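Local coordinates for protein putative sulfatase yidJ (Bacteroides fragilis, PDB 2QZU) that probably hydrolyses sulfate esters as a metal-dependent arylsulfatase of the sulfatase family, at residues Gln37-Ala42 and Tyr279-Ile283; Arg241-Tyr246 and Thr284-Glu288; Phe329-Arg335 and Tyr413-Arg417; Asn434-Phe438 and Asn449-Gln454. All blocks are in the same frame, centred on the assembly; numbering follows the deposited sequence.

Interaction 1: Gln37-Ala42 and Tyr279-Ile283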
# COMPACT_ATOMS: atom_id res chain seq x y z
N GLN A 37 -13.07 -10.57 -6.95
CA GLN A 37 -13.68 -9.35 -6.42
C GLN A 37 -14.31 -8.44 -7.48
O GLN A 37 -14.25 -7.22 -7.37
CB GLN A 37 -12.61 -8.59 -5.64
CG GLN A 37 -13.13 -7.56 -4.65
CD GLN A 37 -12.18 -7.40 -3.48
OE1 GLN A 37 -11.95 -8.35 -2.72
NE2 GLN A 37 -11.62 -6.21 -3.33
N TYR A 38 -14.95 -9.06 -8.47
CA TYR A 38 -15.60 -8.33 -9.57
C TYR A 38 -17.11 -8.22 -9.32
O TYR A 38 -17.82 -9.23 -9.26
CB TYR A 38 -15.33 -9.08 -10.89
CG TYR A 38 -15.66 -8.32 -12.16
CD1 TYR A 38 -16.95 -7.82 -12.39
CD2 TYR A 38 -14.69 -8.11 -13.14
CE1 TYR A 38 -17.26 -7.13 -13.57
CE2 TYR A 38 -14.99 -7.43 -14.32
CZ TYR A 38 -16.28 -6.95 -14.53
OH TYR A 38 -16.58 -6.27 -15.69
N ARG A 39 -17.61 -6.99 -9.16
CA ARG A 39 -19.04 -6.76 -8.92
C ARG A 39 -19.90 -7.03 -10.15
O ARG A 39 -19.55 -6.63 -11.27
CB ARG A 39 -19.29 -5.33 -8.45
CG ARG A 39 -18.85 -5.06 -7.03
CD ARG A 39 -19.38 -3.73 -6.50
NE ARG A 39 -18.82 -2.56 -7.19
CZ ARG A 39 -19.37 -1.97 -8.24
NH1 ARG A 39 -20.50 -2.42 -8.76
NH2 ARG A 39 -18.79 -0.90 -8.77
N GLY A 40 -21.04 -7.67 -9.94
CA GLY A 40 -21.94 -7.98 -11.04
C GLY A 40 -22.42 -6.81 -11.87
O GLY A 40 -22.54 -6.93 -13.09
N ASP A 41 -22.71 -5.67 -11.24
CA ASP A 41 -23.20 -4.52 -12.01
C ASP A 41 -22.10 -3.72 -12.70
O ASP A 41 -22.40 -2.78 -13.43
CB ASP A 41 -24.02 -3.58 -11.12
CG ASP A 41 -25.35 -4.19 -10.69
OD1 ASP A 41 -25.85 -5.07 -11.42
OD2 ASP A 41 -25.89 -3.79 -9.64
N ALA A 42 -20.85 -4.11 -12.49
CA ALA A 42 -19.74 -3.40 -13.12
C ALA A 42 -19.44 -3.94 -14.51
O ALA A 42 -18.29 -4.24 -14.84
CB ALA A 42 -18.49 -3.49 -12.24
N TYR A 279 -10.65 1.00 -9.51
CA TYR A 279 -11.40 -0.26 -9.57
C TYR A 279 -11.86 -0.44 -11.02
O TYR A 279 -11.71 -1.52 -11.60
CB TYR A 279 -12.62 -0.21 -8.64
CG TYR A 279 -13.40 -1.51 -8.57
CD1 TYR A 279 -12.82 -2.67 -8.03
CD2 TYR A 279 -14.71 -1.58 -9.04
CE1 TYR A 279 -13.54 -3.86 -7.95
CE2 TYR A 279 -15.44 -2.77 -8.96
CZ TYR A 279 -14.85 -3.91 -8.42
OH TYR A 279 -15.58 -5.07 -8.34
N TYR A 280 -12.40 0.62 -11.61
CA TYR A 280 -12.85 0.53 -13.00
C TYR A 280 -11.66 0.31 -13.94
O TYR A 280 -11.78 -0.42 -14.92
CB TYR A 280 -13.61 1.80 -13.42
CG TYR A 280 -15.00 1.96 -12.84
CD1 TYR A 280 -15.70 0.87 -12.30
CD2 TYR A 280 -15.65 3.20 -12.86
CE1 TYR A 280 -17.00 1.02 -11.81
CE2 TYR A 280 -16.94 3.35 -12.37
CZ TYR A 280 -17.61 2.26 -11.85
OH TYR A 280 -18.88 2.42 -11.38
N ALA A 281 -10.52 0.92 -13.63
CA ALA A 281 -9.32 0.76 -14.46
C ALA A 281 -8.93 -0.71 -14.49
O ALA A 281 -8.61 -1.25 -15.56
CB ALA A 281 -8.16 1.61 -13.90
N CYS A 282 -8.96 -1.36 -13.33
CA CYS A 282 -8.62 -2.77 -13.23
C CYS A 282 -9.57 -3.60 -14.07
O CYS A 282 -9.14 -4.50 -14.79
CB CYS A 282 -8.69 -3.25 -11.78
SG CYS A 282 -7.29 -2.75 -10.73
N ILE A 283 -10.86 -3.30 -13.97
CA ILE A 283 -11.87 -4.03 -14.72
C ILE A 283 -11.66 -3.88 -16.22
O ILE A 283 -11.72 -4.87 -16.96
CB ILE A 283 -13.28 -3.56 -14.33
CG1 ILE A 283 -13.62 -4.10 -12.94
CG2 ILE A 283 -14.29 -4.02 -15.37
CD1 ILE A 283 -14.98 -3.70 -12.41

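Interaction 2: Arg241-Tyr246 and Thr284-Glu288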
# COMPACT_ATOMS: atom_id res chain seq x y z
N ARG A 241 -2.23 3.11 -18.65
CA ARG A 241 -3.14 3.30 -19.77
C ARG A 241 -4.60 3.03 -19.40
O ARG A 241 -5.51 3.63 -19.96
CB ARG A 241 -2.71 2.44 -20.97
CG ARG A 241 -2.60 0.94 -20.73
CD ARG A 241 -2.13 0.25 -22.00
NE ARG A 241 -2.10 -1.21 -21.89
CZ ARG A 241 -1.19 -1.90 -21.22
NH1 ARG A 241 -0.21 -1.27 -20.58
NH2 ARG A 241 -1.24 -3.23 -21.20
N TYR A 242 -4.82 2.13 -18.45
CA TYR A 242 -6.19 1.84 -18.03
C TYR A 242 -6.70 2.93 -17.09
O TYR A 242 -7.89 3.23 -17.06
CB TYR A 242 -6.25 0.46 -17.37
CG TYR A 242 -5.83 -0.63 -18.32
CD1 TYR A 242 -6.54 -0.86 -19.51
CD2 TYR A 242 -4.71 -1.41 -18.07
CE1 TYR A 242 -6.13 -1.83 -20.42
CE2 TYR A 242 -4.30 -2.39 -18.97
CZ TYR A 242 -5.01 -2.59 -20.14
OH TYR A 242 -4.61 -3.55 -21.02
N LYS A 243 -5.79 3.53 -16.32
CA LYS A 243 -6.17 4.60 -15.41
C LYS A 243 -6.55 5.86 -16.20
O LYS A 243 -7.48 6.57 -15.84
CB LYS A 243 -5.02 4.93 -14.44
CG LYS A 243 -4.68 3.83 -13.46
CD LYS A 243 -3.60 4.30 -12.47
CE LYS A 243 -3.22 3.22 -11.47
NZ LYS A 243 -2.20 3.72 -10.50
N GLU A 244 -5.82 6.10 -17.29
CA GLU A 244 -6.06 7.27 -18.15
C GLU A 244 -7.50 7.32 -18.65
O GLU A 244 -8.05 8.40 -18.87
CB GLU A 244 -5.12 7.25 -19.36
CG GLU A 244 -4.08 8.35 -19.37
CD GLU A 244 -2.73 7.89 -18.87
OE1 GLU A 244 -2.13 7.00 -19.52
OE2 GLU A 244 -2.26 8.40 -17.83
N ILE A 245 -8.10 6.16 -18.85
CA ILE A 245 -9.47 6.07 -19.35
C ILE A 245 -10.48 6.71 -18.40
O ILE A 245 -11.52 7.20 -18.84
CB ILE A 245 -9.85 4.59 -19.60
CG1 ILE A 245 -8.97 4.02 -20.72
CG2 ILE A 245 -11.33 4.48 -19.98
CD1 ILE A 245 -9.13 2.53 -20.93
N TYR A 246 -10.17 6.72 -17.11
CA TYR A 246 -11.08 7.27 -16.11
C TYR A 246 -10.59 8.56 -15.45
O TYR A 246 -11.12 8.97 -14.41
CB TYR A 246 -11.35 6.21 -15.04
CG TYR A 246 -12.00 4.98 -15.61
CD1 TYR A 246 -13.37 4.96 -15.89
CD2 TYR A 246 -11.25 3.85 -15.94
CE1 TYR A 246 -13.97 3.85 -16.48
CE2 TYR A 246 -11.84 2.73 -16.54
CZ TYR A 246 -13.20 2.75 -16.81
OH TYR A 246 -13.79 1.66 -17.41
N THR A 284 -11.40 -2.66 -16.68
CA THR A 284 -11.18 -2.45 -18.10
C THR A 284 -9.93 -3.20 -18.55
O THR A 284 -9.90 -3.76 -19.65
CB THR A 284 -11.06 -0.95 -18.41
OG1 THR A 284 -12.33 -0.33 -18.16
CG2 THR A 284 -10.68 -0.72 -19.87
N GLY A 285 -8.91 -3.25 -17.70
CA GLY A 285 -7.69 -3.97 -18.03
C GLY A 285 -7.98 -5.46 -18.09
O GLY A 285 -7.50 -6.16 -18.99
N VAL A 286 -8.75 -5.96 -17.14
CA VAL A 286 -9.11 -7.37 -17.12
C VAL A 286 -9.88 -7.67 -18.40
O VAL A 286 -9.63 -8.67 -19.08
CB VAL A 286 -9.97 -7.71 -15.88
CG1 VAL A 286 -10.71 -9.03 -16.08
CG2 VAL A 286 -9.07 -7.82 -14.65
N ASP A 287 -10.81 -6.78 -18.74
CA ASP A 287 -11.64 -6.92 -19.94
C ASP A 287 -10.79 -7.10 -21.20
O ASP A 287 -11.05 -7.98 -22.02
CB ASP A 287 -12.53 -5.69 -20.09
CG ASP A 287 -13.47 -5.79 -21.28
OD1 ASP A 287 -14.49 -6.50 -21.19
OD2 ASP A 287 -13.18 -5.15 -22.32
N GLU A 288 -9.77 -6.26 -21.35
CA GLU A 288 -8.91 -6.34 -22.53
C GLU A 288 -8.21 -7.68 -22.63
O GLU A 288 -8.07 -8.24 -23.71
CB GLU A 288 -7.89 -5.20 -22.51
CG GLU A 288 -6.92 -5.23 -23.68
CD GLU A 288 -6.17 -3.93 -23.87
OE1 GLU A 288 -6.81 -2.93 -24.25
OE2 GLU A 288 -4.95 -3.90 -23.63
O HOH W 1 -4.29 -1.13 -23.70

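Interaction 3: Phe329-Arg335 and Tyr413-Arg417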
# COMPACT_ATOMS: atom_id res chain seq x y z
N PHE A 329 -24.05 -10.10 3.37
CA PHE A 329 -25.22 -10.34 2.55
C PHE A 329 -25.69 -9.24 1.60
O PHE A 329 -26.56 -9.48 0.77
CB PHE A 329 -26.39 -10.75 3.45
CG PHE A 329 -26.53 -9.90 4.67
CD1 PHE A 329 -26.17 -10.40 5.92
CD2 PHE A 329 -26.96 -8.58 4.57
CE1 PHE A 329 -26.25 -9.60 7.06
CE2 PHE A 329 -27.04 -7.77 5.70
CZ PHE A 329 -26.68 -8.28 6.94
N TYR A 330 -25.13 -8.04 1.72
CA TYR A 330 -25.53 -6.94 0.84
C TYR A 330 -25.31 -7.27 -0.64
O TYR A 330 -24.35 -7.96 -1.00
CB TYR A 330 -24.78 -5.66 1.22
CG TYR A 330 -25.22 -5.08 2.54
CD1 TYR A 330 -26.55 -4.68 2.74
CD2 TYR A 330 -24.32 -4.91 3.59
CE1 TYR A 330 -26.97 -4.13 3.95
CE2 TYR A 330 -24.73 -4.36 4.81
CZ TYR A 330 -26.05 -3.97 4.98
OH TYR A 330 -26.46 -3.44 6.18
N GLU A 331 -26.19 -6.76 -1.49
CA GLU A 331 -26.12 -6.98 -2.93
C GLU A 331 -24.75 -6.69 -3.57
O GLU A 331 -24.29 -7.46 -4.40
CB GLU A 331 -27.17 -6.14 -3.65
CG GLU A 331 -28.60 -6.63 -3.49
CD GLU A 331 -28.81 -8.01 -4.07
OE1 GLU A 331 -28.80 -8.99 -3.30
OE2 GLU A 331 -28.98 -8.11 -5.31
N GLU A 332 -24.11 -5.58 -3.19
CA GLU A 332 -22.82 -5.23 -3.79
C GLU A 332 -21.75 -6.28 -3.49
O GLU A 332 -20.73 -6.36 -4.19
CB GLU A 332 -22.34 -3.85 -3.32
CG GLU A 332 -22.02 -3.78 -1.84
CD GLU A 332 -23.20 -3.37 -0.99
OE1 GLU A 332 -24.36 -3.54 -1.43
OE2 GLU A 332 -22.98 -2.88 0.14
N SER A 333 -21.99 -7.07 -2.45
CA SER A 333 -21.08 -8.13 -2.04
C SER A 333 -21.43 -9.47 -2.69
O SER A 333 -20.55 -10.19 -3.19
CB SER A 333 -21.13 -8.26 -0.51
OG SER A 333 -20.43 -9.41 -0.06
N MSE A 334 -22.72 -9.81 -2.70
CA MSE A 334 -23.19 -11.07 -3.28
C MSE A 334 -23.27 -11.13 -4.81
O MSE A 334 -22.97 -12.16 -5.40
CB MSE A 334 -24.57 -11.43 -2.71
CG MSE A 334 -24.61 -11.73 -1.21
SE MSE A 334 -26.36 -12.41 -0.65
CE MSE A 334 -26.21 -14.18 -1.41
N ARG A 335 -23.67 -10.03 -5.44
CA ARG A 335 -23.80 -10.01 -6.90
C ARG A 335 -22.49 -10.13 -7.66
O ARG A 335 -21.53 -9.39 -7.42
CB ARG A 335 -24.56 -8.76 -7.34
CG ARG A 335 -26.07 -8.86 -7.13
CD ARG A 335 -26.75 -9.49 -8.33
NE ARG A 335 -26.54 -8.66 -9.51
CZ ARG A 335 -25.80 -9.00 -10.56
NH1 ARG A 335 -25.67 -8.15 -11.57
NH2 ARG A 335 -25.21 -10.19 -10.62
N TYR A 413 -23.80 -16.53 10.32
CA TYR A 413 -25.03 -16.17 9.63
C TYR A 413 -25.48 -17.27 8.68
O TYR A 413 -24.67 -17.99 8.12
CB TYR A 413 -24.82 -14.94 8.74
CG TYR A 413 -24.72 -13.60 9.41
CD1 TYR A 413 -25.87 -12.92 9.83
CD2 TYR A 413 -23.48 -12.98 9.57
CE1 TYR A 413 -25.77 -11.64 10.38
CE2 TYR A 413 -23.38 -11.71 10.13
CZ TYR A 413 -24.53 -11.05 10.52
OH TYR A 413 -24.43 -9.79 11.07
N ARG A 414 -26.79 -17.36 8.50
CA ARG A 414 -27.38 -18.27 7.52
C ARG A 414 -28.54 -17.45 6.96
O ARG A 414 -29.23 -16.75 7.71
CB ARG A 414 -27.89 -19.57 8.13
CG ARG A 414 -26.79 -20.48 8.64
CD ARG A 414 -25.86 -20.98 7.52
NE ARG A 414 -24.96 -22.00 8.05
CZ ARG A 414 -23.95 -21.76 8.88
NH1 ARG A 414 -23.70 -20.52 9.28
NH2 ARG A 414 -23.23 -22.77 9.35
N GLY A 415 -28.73 -17.50 5.65
CA GLY A 415 -29.81 -16.72 5.08
C GLY A 415 -30.31 -17.25 3.75
O GLY A 415 -29.86 -18.28 3.27
N LEU A 416 -31.24 -16.51 3.17
CA LEU A 416 -31.83 -16.86 1.89
C LEU A 416 -32.02 -15.59 1.06
O LEU A 416 -32.28 -14.52 1.61
CB LEU A 416 -33.19 -17.53 2.10
CG LEU A 416 -33.27 -18.85 2.85
CD1 LEU A 416 -34.74 -19.19 3.11
CD2 LEU A 416 -32.60 -19.96 2.05
N ARG A 417 -31.87 -15.72 -0.25
CA ARG A 417 -32.07 -14.60 -1.15
C ARG A 417 -33.10 -15.02 -2.18
O ARG A 417 -32.86 -15.94 -2.97
CB ARG A 417 -30.76 -14.22 -1.87
CG ARG A 417 -30.88 -13.01 -2.81
CD ARG A 417 -29.54 -12.68 -3.48
NE ARG A 417 -29.61 -11.50 -4.35
CZ ARG A 417 -30.22 -11.46 -5.53
NH1 ARG A 417 -30.84 -12.53 -6.00
NH2 ARG A 417 -30.21 -10.34 -6.25

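Interaction 4: Asn434-Phe438 and Asn449-Gln454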
# COMPACT_ATOMS: atom_id res chain seq x y z
N ASN A 434 -29.80 -12.19 15.90
CA ASN A 434 -30.31 -11.07 15.12
C ASN A 434 -31.09 -11.60 13.93
O ASN A 434 -30.84 -12.71 13.47
CB ASN A 434 -29.12 -10.23 14.63
CG ASN A 434 -29.51 -8.83 14.17
OD1 ASN A 434 -28.69 -8.10 13.62
ND2 ASN A 434 -30.76 -8.46 14.40
N VAL A 435 -32.05 -10.82 13.46
CA VAL A 435 -32.86 -11.19 12.30
C VAL A 435 -32.86 -10.00 11.35
O VAL A 435 -33.14 -8.87 11.75
CB VAL A 435 -34.32 -11.52 12.71
CG1 VAL A 435 -35.12 -11.92 11.48
CG2 VAL A 435 -34.33 -12.65 13.73
N ILE A 436 -32.53 -10.26 10.09
CA ILE A 436 -32.46 -9.21 9.09
C ILE A 436 -33.32 -9.55 7.88
O ILE A 436 -33.30 -10.67 7.39
CB ILE A 436 -31.00 -9.00 8.65
CG1 ILE A 436 -30.14 -8.65 9.87
CG2 ILE A 436 -30.91 -7.91 7.60
CD1 ILE A 436 -28.65 -8.81 9.65
N LEU A 437 -34.08 -8.56 7.40
CA LEU A 437 -34.93 -8.76 6.24
C LEU A 437 -34.99 -7.49 5.41
O LEU A 437 -35.30 -6.42 5.92
CB LEU A 437 -36.34 -9.16 6.67
CG LEU A 437 -37.37 -9.34 5.55
CD1 LEU A 437 -36.90 -10.42 4.58
CD2 LEU A 437 -38.73 -9.71 6.14
N PHE A 438 -34.67 -7.62 4.13
CA PHE A 438 -34.71 -6.48 3.21
C PHE A 438 -35.65 -6.79 2.05
O PHE A 438 -35.61 -7.89 1.49
CB PHE A 438 -33.33 -6.18 2.63
CG PHE A 438 -32.32 -5.71 3.63
CD1 PHE A 438 -31.19 -6.48 3.90
CD2 PHE A 438 -32.48 -4.50 4.28
CE1 PHE A 438 -30.22 -6.03 4.81
CE2 PHE A 438 -31.53 -4.04 5.19
CZ PHE A 438 -30.40 -4.81 5.46
N ASN A 449 -34.07 -2.52 7.55
CA ASN A 449 -34.24 -3.88 8.02
C ASN A 449 -35.68 -3.90 8.52
O ASN A 449 -35.99 -3.29 9.54
CB ASN A 449 -33.29 -4.20 9.18
CG ASN A 449 -33.51 -5.59 9.75
OD1 ASN A 449 -34.35 -6.34 9.25
ND2 ASN A 449 -32.77 -5.93 10.79
N ILE A 450 -36.55 -4.59 7.80
CA ILE A 450 -37.96 -4.63 8.17
C ILE A 450 -38.40 -5.92 8.87
O ILE A 450 -39.60 -6.20 8.97
CB ILE A 450 -38.85 -4.42 6.92
CG1 ILE A 450 -38.60 -5.54 5.91
CG2 ILE A 450 -38.52 -3.07 6.29
CD1 ILE A 450 -39.54 -5.52 4.71
N ALA A 451 -37.44 -6.69 9.37
CA ALA A 451 -37.74 -7.94 10.05
C ALA A 451 -38.75 -7.78 11.19
O ALA A 451 -39.69 -8.56 11.32
CB ALA A 451 -36.46 -8.58 10.57
N SER A 452 -38.55 -6.76 12.02
CA SER A 452 -39.45 -6.52 13.16
C SER A 452 -40.83 -6.02 12.72
O SER A 452 -41.78 -6.03 13.51
CB SER A 452 -38.82 -5.50 14.11
OG SER A 452 -38.70 -4.23 13.50
N GLN A 453 -40.93 -5.60 11.47
CA GLN A 453 -42.19 -5.09 10.93
C GLN A 453 -42.95 -6.14 10.12
O GLN A 453 -44.12 -5.94 9.78
CB GLN A 453 -41.91 -3.86 10.06
CG GLN A 453 -41.12 -2.78 10.77
CD GLN A 453 -40.61 -1.70 9.82
OE1 GLN A 453 -39.85 -0.82 10.23
NE2 GLN A 453 -41.02 -1.76 8.56
N GLN A 454 -42.29 -7.25 9.82
CA GLN A 454 -42.92 -8.32 9.03
C GLN A 454 -42.79 -9.67 9.72
O GLN A 454 -42.15 -10.58 9.20
CB GLN A 454 -42.26 -8.39 7.65
CG GLN A 454 -42.30 -7.10 6.85
CD GLN A 454 -43.71 -6.72 6.44
OE1 GLN A 454 -44.45 -7.54 5.90
NE2 GLN A 454 -44.07 -5.47 6.68

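Interaction 1: Gln37-Ala42 and Tyr279-Ile283
The phenol of Tyr279 does most of the polar work here. It reaches out from helix 267-299 with chi1 near 180° and meets the loop that follows strand 29-35. Its hydroxyl works in both directions: Tyr279 OH donates to Gln37 O at 2.7 Å and accepts from Arg39 N, 2.9 Å from Tyr279 OH. Two peptide groups of an irregular backbone thereby find partners. One step further on, the chain satisfies itself in a type I turn, Ala42 N bonding to Arg39 O at 3.1 Å, and Tyr38 OH makes a weak hydrogen bond of 2.8 Å to Ala42 O.

Below the polar layer sits Ile283, one helical turn on from Tyr279. Its CD1 lies over the face of the Tyr38 ring, 4.2 Å from the centroid in a CH-pi contact, and also touches Ala42 CB, with Ile283 CD1 and Ala42 CB 3.5 Å apart.

The remaining polar groups are taken up by the surrounding protein. Glu49 takes both the guanidinium of Arg39, in a salt bridge, and the hydroxyl of Tyr280; Gln37 OE1 accepts from Lys326, while Gln37 N and Tyr38 N bond to Asp313 and Ser312. In sulfatases this loop borders the metal site, so Gln37 probably lies near it. Every residue in the contact is buried, so a single two-way hydroxyl spares two loop backbone groups the cost of being desolvated without partners.

Interaction 2: Arg241-Tyr246 and Thr284-Glu288
Two tyrosines one helical turn apart, Tyr242 and Tyr246, reach from helix 240-244 and the turn after it to helix 267-299. Both have chi1 near -61° (m), and the two rings reach the longer helix at separate points, Tyr242 over Gly285 and Tyr246 at Thr284. Tyr242 lies flat on the backbone: Gly285 CA sits 3.5 Å from its ring centroid, 8° off the normal, a CH-pi contact. The approach depends on glycine's bare backbone, since an ideal CB on Gly285 would stand 3.1 Å from Tyr242 CD2.

Beyond the ring, Glu288 stretches out (chi1 and chi2 both t) so that Tyr242 OH donates to Glu288 OE2 at 2.7 Å. Arg241, in p then t, t, follows the same edge. Its NE is 4.3 Å from Glu288 OE2, too far for a salt bridge, but water 1 accepts from Arg241 NE and donates to Glu288 OE2, each at 2.8 Å; the guanidinium forms its salt bridge with Glu202. At the buried end Thr284, chi1 m, accepts from Tyr246, with Tyr246 OH to Thr284 OG1 at 2.6 Å, and both hydroxyls also bond to the backbone of Lys52.

The chemistry thus grades from direct hydroxyl-to-hydroxyl pairing at the buried end to a water-bridged Arg241–Glu288 approach at the exposed end, where Tyr242 also holds the carboxylate directly.

Interaction 3: Phe329-Arg335 and Tyr413-Arg417
Arg417 dominates this contact. Its side chain is fully extended, with chi1 to chi3 all near 180°, and runs from strand 412-417 to the short helix 331-334. There it meets Glu331 side-on in a two-pronged salt bridge: Arg417 NE donates to Glu331 OE1 at 2.8 Å and Arg417 NH2 to Glu331 OE2 at 2.7 Å, the latter almost perfectly straight at 178°. The carboxylate comes in at the edge of the guanidinium, near its plane, as two parallel hydrogen bonds require. The aliphatic part of the arginine is not idle either; the methyl of selenomethionine Met334 packs on it, Met334 CE lying 4.2 Å from Arg417 CD. Beside the guanidinium, Arg335 CD is 4.1 Å from Arg417 NH2.

At the other end of the strand segment Phe329 and Tyr413 meet in a T-shaped pair. The edge of Phe329 points at the face of Tyr413, with centroids 5.6 Å apart, planes at 80°, and Phe329 CE1 to Tyr413 CE1 at 3.9 Å. Ile436 of strand 431-439 touches both rings, and Tyr413 makes a second edge-to-face pair with His426.

The chain between these anchors makes no such contacts; Phe329 and Gly415, whose CA atoms come nearest, are still 8.3 Å apart. Side chains alone bridge the gap, as one expects where the four-stranded antiparallel sheet of a sulfatase's C-terminal region packs against the larger alpha/beta part of the fold.

Interaction 4: Asn434-Phe438 and Asn449-Gln454
Asn449 hydrogen-bonds to the edge of strand 431-439 through its side-chain amide, and the same side chain also forms an Asx turn. Its ND2 donates to Val435 O at 3.1 Å, while its OD1 accepts from Leu437 N at 2.9 Å, so the amide pairs with the strand much as a neighbouring peptide group would. Next comes a true backbone bond, Ile450 N to Leu437 O at 2.9 Å. The Asx turn itself is closed by Ala451 N, which donates to Asn449 OD1 at 3.1 Å; that one oxygen therefore serves two backbone NH groups.

These bonds satisfy the side of an outermost strand that faces away from its partner 421-428, to which Asn434, Ile436 and Phe438 are bonded. The backbones come close, with Leu437 CA and Ala451 CA 4.8 Å apart, before the chain enters helix 455-471.

Packing follows the polar core outward. Leu437 is the most heavily covered strand residue: its CG is 4.0 Å from Ile450 CG1, and its CD2 is 4.1 Å from Gln454 CB. Leu457, Thr458 and Phe461 of the helix also touch it. Ala451 fits its methyl between two strand side chains, with Ala451 CB 3.9 Å from Leu437 CB and 3.7 Å from Val435 CG1.

How the interactions relate
Interactions 1 and 2 use consecutive turns of helix 267-299, their centres 11 Å apart, and their segments alternate along the chain: 37-42, 241-246, 279-283, 284-288. They touch where Tyr246 packs on Tyr280 and Ala281. Interactions 3 and 4 follow later in the sequence, both on the C-terminal four-stranded sheet, with centres 14 Å apart; Phe329 joins them by packing on Ile436 and Phe438. The bridge between the two halves is 329-335, for Arg335 makes a salt bridge to Asp41 of interaction 1. These touches make a continuous series from helix 267-299 to the C-terminal sheet, spanning about 40 Å between the centres of interactions 2 and 4.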